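Long-range contacts in UDP-galactopyranose mutase (Deinococcus radiodurans, PDB 3HDY), which probably interconverts UDP-galactopyranose and UDP-galactofuranose, using a bound FAD as its cofactor: residues 47-52 and 232-237; 158-163 and 185-190; 254-259 and 360-365. One frame throughout, in Å; residues are numbered along the deposited sequence.

Interaction 1 of 3, residues 47-52 and 232-237; sequences RLASSG and SPNIKV
Asn234 lies against the last turn of helix 39-50, where it meets Ala49 with both its base and its tip. Its CB is 3.4 Å from Ala49 CB. With CG beside the backbone N (chi1 -75°), the amide swings over the end of the helix, and CG comes within 3.8 Å of Ala49 O. ND2 then donates to Ala49 O at 2.7 Å with an N-H...O angle of 151°, the acceptor lying only 6° out of the amide plane. Ala49 O also takes the backbone N of Gly52 at 2.8 Å, from the opposite face of its carbonyl plane. One bond therefore belongs to the Schellman motif that ends the helix, and the other ties that end to the turn 232-235. An ST turn holds the backbone of the same asparagine: Ser232 OG accepts from Asn234 N at 3.0 Å. Ala49 CB is also 3.4 Å from Ile235 CG1, an apolar contact with the first residue of the strand. Beyond it, Asn234 and Lys236 bond by backbone to strand 55-59, and Val237 pairs antiparallel with a strand of the second subunit. The contact thus joins a Rossmann-like helix to strand 235-239, one of the two outermost strands of the parallel sheet within the chain, beside the subunit interface.

Interaction 2 of 3, residues 158-163 and 185-190; sequences TSEDVV and GLDPSE
The N-terminal turn of helix 159-184, where Ser159 and Glu160 receive the carbonyl of Pro188, is the element built here; farther along, the same helix carries the UDP-galactose-binding residues Phe175, Phe176, Tyr179 and Thr180. Only 14.8 Å separates Thr158 CA from Gly185 CA, too little for a straight helix of this length, so the helical run must bend to bring its exit back to its start. Thr158 is the N-cap and, with Asp161, forms a capping box. Its OG1 stands between backbone N and carbonyl carbon (chi1 66°), facing the first turn, and accepts from Asp161 N at 3.2 Å and more weakly from Glu160 N. The opposing loop adds a second acceptor: Pro188 O takes Ser159 N at 2.9 Å and Glu160 N at 3.3 Å, both weak because the angles at hydrogen are only 122° and 126°. Alongside, Thr158 CG2 rests 3.1 Å from Ser189 O, and Pro188 CB packs 3.8 Å from Ser159 CB. The extended side chain of Glu160 runs past the loop, its OE2 3.6 Å from Ser189 CB. Within the loop, Asp187 OD2 accepts from Ser189 N, closing an Asx turn, and also from Ser189 OG; together these bonds fix the short 3-10 segment presenting Pro188 O. Glu160 OE1 and Asp187 OD2 come within 4.4 Å of each other, but each carboxylate has its own arginine, Arg169 and Arg181 respectively, in a salt bridge. The chemistry is thus mostly that of helix capping: a carbonyl oxygen and a threonine hydroxyl oxygen face the amides of the first turn, where the helix dipole would favour partial negative charge, while the neighbouring arginines probably offset the repulsion between the two acids.

Interaction 3 of 3, residues 254-259 and 360-365; sequences HMIYTG and TFVGRL. With FAD (flavin-adenine dinucleotide), chain L.
His254 and Thr360 join their side chains beside a parallel strand pair: NE2 and OG1 are 3.0 Å apart in a hydrogen bond that either could donate. The hydroxyl meets the imidazole at its edge, near the ring plane; a chi1 of -165° turns the His254 ring across toward the neighbouring strand, bringing NE2 to the hydroxyl. Backbone bonds then follow in regular parallel order. Thr360 N gives to Met255 O at 2.8 Å, Tyr257 N to Thr360 O at 2.8 Å, and Val362 N to Tyr257 O at 3.2 Å. Past the strand ends, where direct backbone bonds stop, water 1 bridges the two segments: it donates to Thr258 O at 2.6 Å and to FAD O2P, and accepts from Leu365 N at 2.7 Å. The same phosphate oxygen accepts from Arg364 N at 3.0 Å, with a nearly straight angle of 164°, and Gly363 CA passes close to it. Thr258 OG1 bonds to Val35 O, and the Arg364 guanidinium, one face toward FAD C1', bonds to carbonyls of Tyr334 and Tyr371. On one sheet face Ile256 CG2 packs 3.6 Å from Val362 CG1, under helices 39-50 and 373-387; on the other, Tyr257 and Phe361 meet obliquely beside Phe264. Strand 252-257 thus lies between strand 30-35 and strand 359-361, the latter an outermost strand of the Rossmann-like sheet.

Interactions 1 and 3 belong to the same parallel sheet, with centres about 17 Å apart, and they touch: Leu48 CD2 packs 3.5 Å from Ile256 CD1, so helix 39-50 links the end-strand contact at 235-239 to the FAD-facing pair. Interaction 3 reaches the cofactor directly, whereas in interaction 1 the side chain of Ile235 is about 11 Å from that of the FAD-binding residue Asp59. Interaction 2 stands apart on the substrate side: its Ser159 side chain is about 6 Å from the bound UDP-galactose, against about 12 Å for Leu365. Centres of interactions 2 and 3 are about 29 Å apart, and those of 1 and 2 about 44 Å, on opposite sides of the chain's centre.

Interaction 1 of 3, residues 47-52 and 232-237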
loop_
_atom_site.group_PDB
_atom_site.type_symbol
_atom_site.label_atom_id
_atom_site.label_comp_id
_atom_site.label_asym_id
_atom_site.label_seq_id
_atom_site.Cartn_x
_atom_site.Cartn_y
_atom_site.Cartn_z
ATOM N N ARG A 47 -8.176 13.930 -13.817
ATOM C CA ARG A 47 -8.593 14.920 -14.802
ATOM C C ARG A 47 -9.551 15.941 -14.205
ATOM O O ARG A 47 -9.416 17.133 -14.443
ATOM C CB ARG A 47 -9.236 14.235 -16.011
ATOM C CG ARG A 47 -8.254 13.501 -16.911
ATOM C CD ARG A 47 -7.280 14.467 -17.571
ATOM N NE ARG A 47 -6.220 14.871 -16.658
ATOM C CZ ARG A 47 -5.565 16.023 -16.735
ATOM N NH1 ARG A 47 -4.611 16.303 -15.858
ATOM N NH2 ARG A 47 -5.869 16.899 -17.684
ATOM N N LEU A 48 -10.522 15.463 -13.433
ATOM C CA LEU A 48 -11.503 16.333 -12.789
ATOM C C LEU A 48 -10.870 17.253 -11.738
ATOM O O LEU A 48 -11.120 18.462 -11.723
ATOM C CB LEU A 48 -12.618 15.495 -12.162
ATOM C CG LEU A 48 -13.964 15.458 -12.893
ATOM C CD1 LEU A 48 -13.809 15.881 -14.336
ATOM C CD2 LEU A 48 -14.570 14.068 -12.812
ATOM N N ALA A 49 -10.054 16.674 -10.863
ATOM C CA ALA A 49 -9.361 17.436 -9.824
ATOM C C ALA A 49 -8.433 18.488 -10.421
ATOM O O ALA A 49 -8.390 19.626 -9.954
ATOM C CB ALA A 49 -8.577 16.501 -8.910
ATOM N N SER A 50 -7.687 18.100 -11.449
ATOM C CA SER A 50 -6.748 19.007 -12.091
ATOM C C SER A 50 -7.489 20.200 -12.670
ATOM O O SER A 50 -6.907 21.264 -12.865
ATOM C CB SER A 50 -5.983 18.297 -13.206
ATOM O OG SER A 50 -6.753 18.247 -14.398
ATOM N N SER A 51 -8.775 20.011 -12.950
ATOM C CA SER A 51 -9.579 21.065 -13.551
ATOM C C SER A 51 -10.241 21.909 -12.475
ATOM O O SER A 51 -10.820 22.953 -12.767
ATOM C CB SER A 51 -10.633 20.486 -14.499
ATOM O OG SER A 51 -11.777 20.052 -13.787
ATOM N N GLY A 52 -10.157 21.452 -11.228
ATOM C CA GLY A 52 -10.624 22.245 -10.103
ATOM C C GLY A 52 -11.858 21.714 -9.401
ATOM O O GLY A 52 -12.407 22.382 -8.524
ATOM N N SER A 232 -3.712 14.476 -5.808
ATOM C CA SER A 232 -4.187 15.858 -5.712
ATOM C C SER A 232 -5.040 16.121 -4.473
ATOM O O SER A 232 -5.833 15.274 -4.064
ATOM C CB SER A 232 -4.984 16.243 -6.957
ATOM O OG SER A 232 -5.726 17.429 -6.731
ATOM N N PRO A 233 -4.882 17.312 -3.880
ATOM C CA PRO A 233 -5.680 17.743 -2.726
ATOM C C PRO A 233 -7.174 17.780 -3.046
ATOM O O PRO A 233 -7.997 17.671 -2.141
ATOM C CB PRO A 233 -5.171 19.164 -2.459
ATOM C CG PRO A 233 -3.830 19.215 -3.079
ATOM C CD PRO A 233 -3.901 18.330 -4.283
ATOM N N ASN A 234 -7.515 17.925 -4.321
ATOM C CA ASN A 234 -8.911 17.952 -4.738
ATOM C C ASN A 234 -9.598 16.594 -4.657
ATOM O O ASN A 234 -10.817 16.502 -4.793
ATOM C CB ASN A 234 -9.039 18.498 -6.159
ATOM C CG ASN A 234 -8.860 19.993 -6.223
ATOM O OD1 ASN A 234 -8.997 20.688 -5.217
ATOM N ND2 ASN A 234 -8.557 20.503 -7.409
ATOM N N ILE A 235 -8.819 15.543 -4.431
ATOM C CA ILE A 235 -9.361 14.188 -4.431
ATOM C C ILE A 235 -9.387 13.563 -3.039
ATOM O O ILE A 235 -8.371 13.526 -2.348
ATOM C CB ILE A 235 -8.557 13.281 -5.379
ATOM C CG1 ILE A 235 -8.514 13.894 -6.780
ATOM C CG2 ILE A 235 -9.146 11.882 -5.409
ATOM C CD1 ILE A 235 -7.606 13.172 -7.741
ATOM N N LYS A 236 -10.556 13.076 -2.631
ATOM C CA LYS A 236 -10.686 12.310 -1.393
ATOM C C LYS A 236 -10.890 10.834 -1.726
ATOM O O LYS A 236 -11.800 10.478 -2.479
ATOM C CB LYS A 236 -11.854 12.824 -0.540
ATOM C CG LYS A 236 -11.798 14.306 -0.231
ATOM C CD LYS A 236 -10.458 14.684 0.372
ATOM C CE LYS A 236 -10.021 16.071 -0.075
ATOM N NZ LYS A 236 -8.598 16.354 0.279
ATOM N N VAL A 237 -10.041 9.978 -1.167
ATOM C CA VAL A 237 -10.082 8.551 -1.473
ATOM C C VAL A 237 -10.740 7.765 -0.357
ATOM O O VAL A 237 -10.301 7.824 0.790
ATOM C CB VAL A 237 -8.673 7.987 -1.683
ATOM C CG1 VAL A 237 -8.719 6.469 -1.784
ATOM C CG2 VAL A 237 -8.044 8.604 -2.920
#

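Interaction 2 of 3, residues 158-163 and 185-190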
loop_
_atom_site.group_PDB
_atom_site.type_symbol
_atom_site.label_atom_id
_atom_site.label_comp_id
_atom_site.label_asym_id
_atom_site.label_seq_id
_atom_site.Cartn_x
_atom_site.Cartn_y
_atom_site.Cartn_z
ATOM N N THR A 158 -18.965 -15.976 -35.225
ATOM C CA THR A 158 -18.547 -16.585 -33.964
ATOM C C THR A 158 -17.029 -16.607 -33.799
ATOM O O THR A 158 -16.286 -16.333 -34.742
ATOM C CB THR A 158 -19.060 -18.032 -33.845
ATOM O OG1 THR A 158 -18.430 -18.848 -34.844
ATOM C CG2 THR A 158 -20.565 -18.077 -34.032
ATOM N N SER A 159 -16.577 -16.942 -32.593
ATOM C CA SER A 159 -15.153 -17.122 -32.333
ATOM C C SER A 159 -14.610 -18.323 -33.098
ATOM O O SER A 159 -13.408 -18.432 -33.325
ATOM C CB SER A 159 -14.889 -17.297 -30.838
ATOM O OG SER A 159 -14.835 -16.047 -30.176
ATOM N N GLU A 160 -15.503 -19.228 -33.486
ATOM C CA GLU A 160 -15.116 -20.385 -34.282
ATOM C C GLU A 160 -14.830 -19.963 -35.719
ATOM O O GLU A 160 -13.928 -20.496 -36.363
ATOM C CB GLU A 160 -16.212 -21.447 -34.249
ATOM C CG GLU A 160 -15.829 -22.771 -34.894
ATOM C CD GLU A 160 -16.921 -23.819 -34.757
ATOM O OE1 GLU A 160 -16.596 -24.998 -34.498
ATOM O OE2 GLU A 160 -18.107 -23.460 -34.898
ATOM N N ASP A 161 -15.592 -18.989 -36.211
ATOM C CA ASP A 161 -15.422 -18.490 -37.574
ATOM C C ASP A 161 -14.096 -17.760 -37.788
ATOM O O ASP A 161 -13.385 -18.039 -38.755
ATOM C CB ASP A 161 -16.579 -17.569 -37.967
ATOM C CG ASP A 161 -17.907 -18.294 -38.037
ATOM O OD1 ASP A 161 -17.905 -19.518 -38.288
ATOM O OD2 ASP A 161 -18.953 -17.636 -37.844
ATOM N N VAL A 162 -13.771 -16.820 -36.901
ATOM C CA VAL A 162 -12.554 -16.022 -37.067
ATOM C C VAL A 162 -11.305 -16.893 -37.154
ATOM O O VAL A 162 -10.413 -16.629 -37.957
ATOM C CB VAL A 162 -12.360 -14.970 -35.941
ATOM C CG1 VAL A 162 -13.258 -13.774 -36.161
ATOM C CG2 VAL A 162 -12.598 -15.584 -34.574
ATOM N N VAL A 163 -11.251 -17.929 -36.324
ATOM C CA VAL A 163 -10.094 -18.817 -36.275
ATOM C C VAL A 163 -10.089 -19.795 -37.448
ATOM O O VAL A 163 -9.206 -19.764 -38.305
ATOM C CB VAL A 163 -10.074 -19.628 -34.962
ATOM C CG1 VAL A 163 -8.911 -20.612 -34.955
ATOM C CG2 VAL A 163 -10.002 -18.701 -33.764
ATOM N N GLY A 185 -16.577 -21.180 -20.462
ATOM C CA GLY A 185 -17.588 -22.199 -20.261
ATOM C C GLY A 185 -18.513 -22.256 -21.462
ATOM O O GLY A 185 -19.630 -22.759 -21.376
ATOM N N LEU A 186 -18.041 -21.727 -22.588
ATOM C CA LEU A 186 -18.804 -21.712 -23.830
ATOM C C LEU A 186 -17.924 -22.170 -24.995
ATOM O O LEU A 186 -16.718 -21.919 -25.006
ATOM C CB LEU A 186 -19.335 -20.302 -24.113
ATOM C CG LEU A 186 -20.679 -19.818 -23.541
ATOM C CD1 LEU A 186 -21.044 -20.504 -22.242
ATOM C CD2 LEU A 186 -20.690 -18.294 -23.365
ATOM N N ASP A 187 -18.527 -22.844 -25.971
ATOM C CA ASP A 187 -17.831 -23.164 -27.216
ATOM C C ASP A 187 -17.569 -21.855 -27.952
ATOM O O ASP A 187 -18.334 -20.903 -27.810
ATOM C CB ASP A 187 -18.678 -24.102 -28.084
ATOM C CG ASP A 187 -17.875 -24.763 -29.194
ATOM O OD1 ASP A 187 -17.061 -25.664 -28.892
ATOM O OD2 ASP A 187 -18.064 -24.395 -30.372
ATOM N N PRO A 188 -16.474 -21.792 -28.722
ATOM C CA PRO A 188 -16.154 -20.587 -29.493
ATOM C C PRO A 188 -17.300 -20.178 -30.411
ATOM O O PRO A 188 -17.410 -19.007 -30.780
ATOM C CB PRO A 188 -14.939 -21.021 -30.312
ATOM C CG PRO A 188 -14.279 -22.037 -29.455
ATOM C CD PRO A 188 -15.396 -22.792 -28.798
ATOM N N SER A 189 -18.148 -21.137 -30.768
ATOM C CA SER A 189 -19.328 -20.855 -31.576
ATOM C C SER A 189 -20.381 -20.093 -30.775
ATOM O O SER A 189 -21.236 -19.419 -31.347
ATOM C CB SER A 189 -19.924 -22.153 -32.114
ATOM O OG SER A 189 -20.245 -23.034 -31.052
ATOM N N GLU A 190 -20.312 -20.203 -29.452
ATOM C CA GLU A 190 -21.247 -19.514 -28.564
ATOM C C GLU A 190 -20.709 -18.156 -28.098
ATOM O O GLU A 190 -21.248 -17.544 -27.171
ATOM C CB GLU A 190 -21.574 -20.387 -27.351
ATOM C CG GLU A 190 -22.292 -21.694 -27.673
ATOM C CD GLU A 190 -22.432 -22.592 -26.452
ATOM O OE1 GLU A 190 -21.410 -22.844 -25.774
ATOM O OE2 GLU A 190 -23.564 -23.043 -26.169
#

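Interaction 3 of 3, residues 254-259 and 360-365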
loop_
_atom_site.group_PDB
_atom_site.type_symbol
_atom_site.label_atom_id
_atom_site.label_comp_id
_atom_site.label_asym_id
_atom_site.label_seq_id
_atom_site.Cartn_x
_atom_site.Cartn_y
_atom_site.Cartn_z
ATOM N N HIS A 254 -22.652 15.177 -9.360
ATOM C CA HIS A 254 -22.667 14.200 -10.441
ATOM C C HIS A 254 -21.941 12.927 -10.018
ATOM O O HIS A 254 -21.053 12.971 -9.171
ATOM C CB HIS A 254 -22.007 14.795 -11.683
ATOM C CG HIS A 254 -22.275 14.027 -12.939
ATOM N ND1 HIS A 254 -23.314 14.330 -13.790
ATOM C CD2 HIS A 254 -21.632 12.971 -13.492
ATOM C CE1 HIS A 254 -23.303 13.494 -14.813
ATOM N NE2 HIS A 254 -22.292 12.658 -14.656
ATOM N N MET A 255 -22.324 11.795 -10.600
ATOM C CA MET A 255 -21.672 10.525 -10.290
ATOM C C MET A 255 -21.042 9.888 -11.517
ATOM O O MET A 255 -21.632 9.870 -12.596
ATOM C CB MET A 255 -22.646 9.523 -9.658
ATOM C CG MET A 255 -22.035 8.136 -9.478
ATOM S SD MET A 255 -23.160 6.853 -8.891
ATOM C CE MET A 255 -23.329 7.281 -7.159
ATOM N N ILE A 256 -19.836 9.363 -11.332
ATOM C CA ILE A 256 -19.174 8.568 -12.351
ATOM C C ILE A 256 -19.119 7.121 -11.868
ATOM O O ILE A 256 -18.456 6.816 -10.875
ATOM C CB ILE A 256 -17.761 9.098 -12.629
ATOM C CG1 ILE A 256 -17.839 10.552 -13.093
ATOM C CG2 ILE A 256 -17.057 8.241 -13.670
ATOM C CD1 ILE A 256 -16.505 11.225 -13.199
ATOM N N TYR A 257 -19.833 6.236 -12.559
ATOM C CA TYR A 257 -19.926 4.840 -12.137
ATOM C C TYR A 257 -19.122 3.916 -13.047
ATOM O O TYR A 257 -19.223 4.000 -14.274
ATOM C CB TYR A 257 -21.387 4.392 -12.083
ATOM C CG TYR A 257 -21.571 2.954 -11.667
ATOM C CD1 TYR A 257 -21.527 2.588 -10.332
ATOM C CD2 TYR A 257 -21.793 1.961 -12.612
ATOM C CE1 TYR A 257 -21.693 1.274 -9.948
ATOM C CE2 TYR A 257 -21.961 0.645 -12.238
ATOM C CZ TYR A 257 -21.910 0.307 -10.904
ATOM O OH TYR A 257 -22.077 -1.004 -10.518
ATOM N N THR A 258 -18.328 3.036 -12.443
ATOM C CA THR A 258 -17.442 2.162 -13.205
ATOM C C THR A 258 -17.570 0.682 -12.833
ATOM O O THR A 258 -16.764 -0.136 -13.265
ATOM C CB THR A 258 -15.962 2.586 -13.059
ATOM O OG1 THR A 258 -15.458 2.154 -11.790
ATOM C CG2 THR A 258 -15.819 4.097 -13.172
ATOM N N GLY A 259 -18.575 0.342 -12.028
ATOM C CA GLY A 259 -18.838 -1.046 -11.683
ATOM C C GLY A 259 -19.718 -1.700 -12.733
ATOM O O GLY A 259 -19.867 -1.160 -13.825
ATOM N N THR A 360 -22.684 9.144 -15.054
ATOM C CA THR A 360 -21.860 8.848 -16.219
ATOM C C THR A 360 -21.196 7.479 -16.084
ATOM O O THR A 360 -20.499 7.206 -15.107
ATOM C CB THR A 360 -20.801 9.941 -16.449
ATOM O OG1 THR A 360 -21.423 11.084 -17.049
ATOM C CG2 THR A 360 -19.708 9.441 -17.370
ATOM N N PHE A 361 -21.429 6.616 -17.069
ATOM C CA PHE A 361 -20.899 5.260 -17.045
ATOM C C PHE A 361 -19.635 5.168 -17.888
ATOM O O PHE A 361 -19.620 5.583 -19.048
ATOM C CB PHE A 361 -21.946 4.267 -17.561
ATOM C CG PHE A 361 -23.179 4.181 -16.702
ATOM C CD1 PHE A 361 -24.113 5.205 -16.701
ATOM C CD2 PHE A 361 -23.403 3.074 -15.895
ATOM C CE1 PHE A 361 -25.245 5.131 -15.909
ATOM C CE2 PHE A 361 -24.535 2.996 -15.102
ATOM C CZ PHE A 361 -25.456 4.026 -15.109
ATOM N N VAL A 362 -18.572 4.628 -17.305
ATOM C CA VAL A 362 -17.319 4.465 -18.032
ATOM C C VAL A 362 -16.465 3.365 -17.404
ATOM O O VAL A 362 -16.518 3.141 -16.192
ATOM C CB VAL A 362 -16.538 5.803 -18.131
ATOM C CG1 VAL A 362 -16.708 6.625 -16.864
ATOM C CG2 VAL A 362 -15.071 5.556 -18.436
ATOM N N GLY A 363 -15.702 2.664 -18.238
ATOM C CA GLY A 363 -14.885 1.550 -17.787
ATOM C C GLY A 363 -15.280 0.238 -18.439
ATOM O O GLY A 363 -16.218 0.186 -19.234
ATOM N N ARG A 364 -14.567 -0.830 -18.094
ATOM C CA ARG A 364 -14.799 -2.141 -18.696
ATOM C C ARG A 364 -16.081 -2.801 -18.189
ATOM O O ARG A 364 -16.831 -3.406 -18.956
ATOM C CB ARG A 364 -13.606 -3.068 -18.441
ATOM C CG ARG A 364 -13.844 -4.500 -18.877
ATOM C CD ARG A 364 -12.834 -5.465 -18.279
ATOM N NE ARG A 364 -11.775 -5.796 -19.224
ATOM C CZ ARG A 364 -11.189 -6.987 -19.302
ATOM N NH1 ARG A 364 -11.563 -7.967 -18.497
ATOM N NH2 ARG A 364 -10.236 -7.200 -20.194
ATOM N N LEU A 365 -16.322 -2.689 -16.890
ATOM C CA LEU A 365 -17.490 -3.304 -16.281
ATOM C C LEU A 365 -18.764 -2.487 -16.525
ATOM O O LEU A 365 -19.844 -3.050 -16.715
ATOM C CB LEU A 365 -17.262 -3.500 -14.779
ATOM C CG LEU A 365 -16.120 -4.435 -14.377
ATOM C CD1 LEU A 365 -16.202 -4.783 -12.897
ATOM C CD2 LEU A 365 -16.131 -5.699 -15.222
HETATM P PA FAD L . -11.671 -2.210 -12.689
HETATM O O1A FAD L . -12.189 -3.557 -12.388
HETATM O O2A FAD L . -10.194 -2.174 -12.820
HETATM O O5B FAD L . -12.098 -1.238 -11.519
HETATM C C5B FAD L . -13.434 -1.221 -11.138
HETATM C C4B FAD L . -13.561 -1.054 -9.650
HETATM O O4B FAD L . -14.889 -0.771 -9.343
HETATM C C3B FAD L . -13.235 -2.329 -8.917
HETATM O O3B FAD L . -12.119 -2.083 -8.129
HETATM C C2B FAD L . -14.442 -2.596 -8.050
HETATM O O2B FAD L . -14.098 -2.984 -6.753
HETATM C C1B FAD L . -15.116 -1.248 -8.054
HETATM N N9A FAD L . -16.546 -1.316 -7.787
HETATM C C8A FAD L . -17.484 -1.915 -8.549
HETATM N N7A FAD L . -18.673 -1.742 -7.963
HETATM C C5A FAD L . -18.503 -1.040 -6.834
HETATM C C6A FAD L . -19.382 -0.584 -5.871
HETATM N N6A FAD L . -20.633 -1.010 -5.851
HETATM N N1A FAD L . -18.902 0.131 -4.815
HETATM C C2A FAD L . -17.564 0.399 -4.719
HETATM N N3A FAD L . -16.714 -0.054 -5.683
HETATM C C4A FAD L . -17.171 -0.763 -6.720
HETATM N N1 FAD L . -5.318 -5.392 -19.708
HETATM C C2 FAD L . -4.161 -5.142 -20.385
HETATM O O2 FAD L . -4.074 -4.139 -21.057
HETATM N N3 FAD L . -3.105 -6.005 -20.315
HETATM C C4 FAD L . -3.224 -7.128 -19.552
HETATM O O4 FAD L . -2.312 -7.917 -19.457
HETATM C C4X FAD L . -4.376 -7.386 -18.867
HETATM N N5 FAD L . -4.456 -8.519 -18.112
HETATM C C5X FAD L . -5.605 -8.786 -17.415
HETATM C C6 FAD L . -5.666 -9.940 -16.658
HETATM C C7 FAD L . -6.811 -10.228 -15.956
HETATM C C7M FAD L . -6.891 -11.464 -15.132
HETATM C C8 FAD L . -7.888 -9.376 -16.003
HETATM C C8M FAD L . -9.097 -9.758 -15.212
HETATM C C9 FAD L . -7.839 -8.214 -16.768
HETATM C C9A FAD L . -6.685 -7.920 -17.480
HETATM N N10 FAD L . -6.588 -6.776 -18.242
HETATM C C10 FAD L . -5.436 -6.517 -18.942
HETATM C "C1'" FAD L . -7.740 -5.832 -18.363
HETATM C "C2'" FAD L . -7.622 -4.643 -17.426
HETATM O "O2'" FAD L . -7.592 -5.118 -16.119
HETATM C "C3'" FAD L . -8.823 -3.732 -17.588
HETATM O "O3'" FAD L . -8.771 -3.155 -18.855
HETATM C "C4'" FAD L . -8.874 -2.625 -16.548
HETATM O "O4'" FAD L . -8.547 -3.188 -15.314
HETATM C "C5'" FAD L . -10.261 -2.006 -16.477
HETATM O "O5'" FAD L . -10.347 -0.951 -15.548
HETATM P P FAD L . -11.739 -0.490 -14.906
HETATM O O1P FAD L . -11.486 0.634 -13.981
HETATM O O2P FAD L . -12.684 -0.050 -15.961
HETATM O O3P FAD L . -12.335 -1.693 -14.053
HETATM O O HOH W 1 -15.434 -0.628 -15.462
#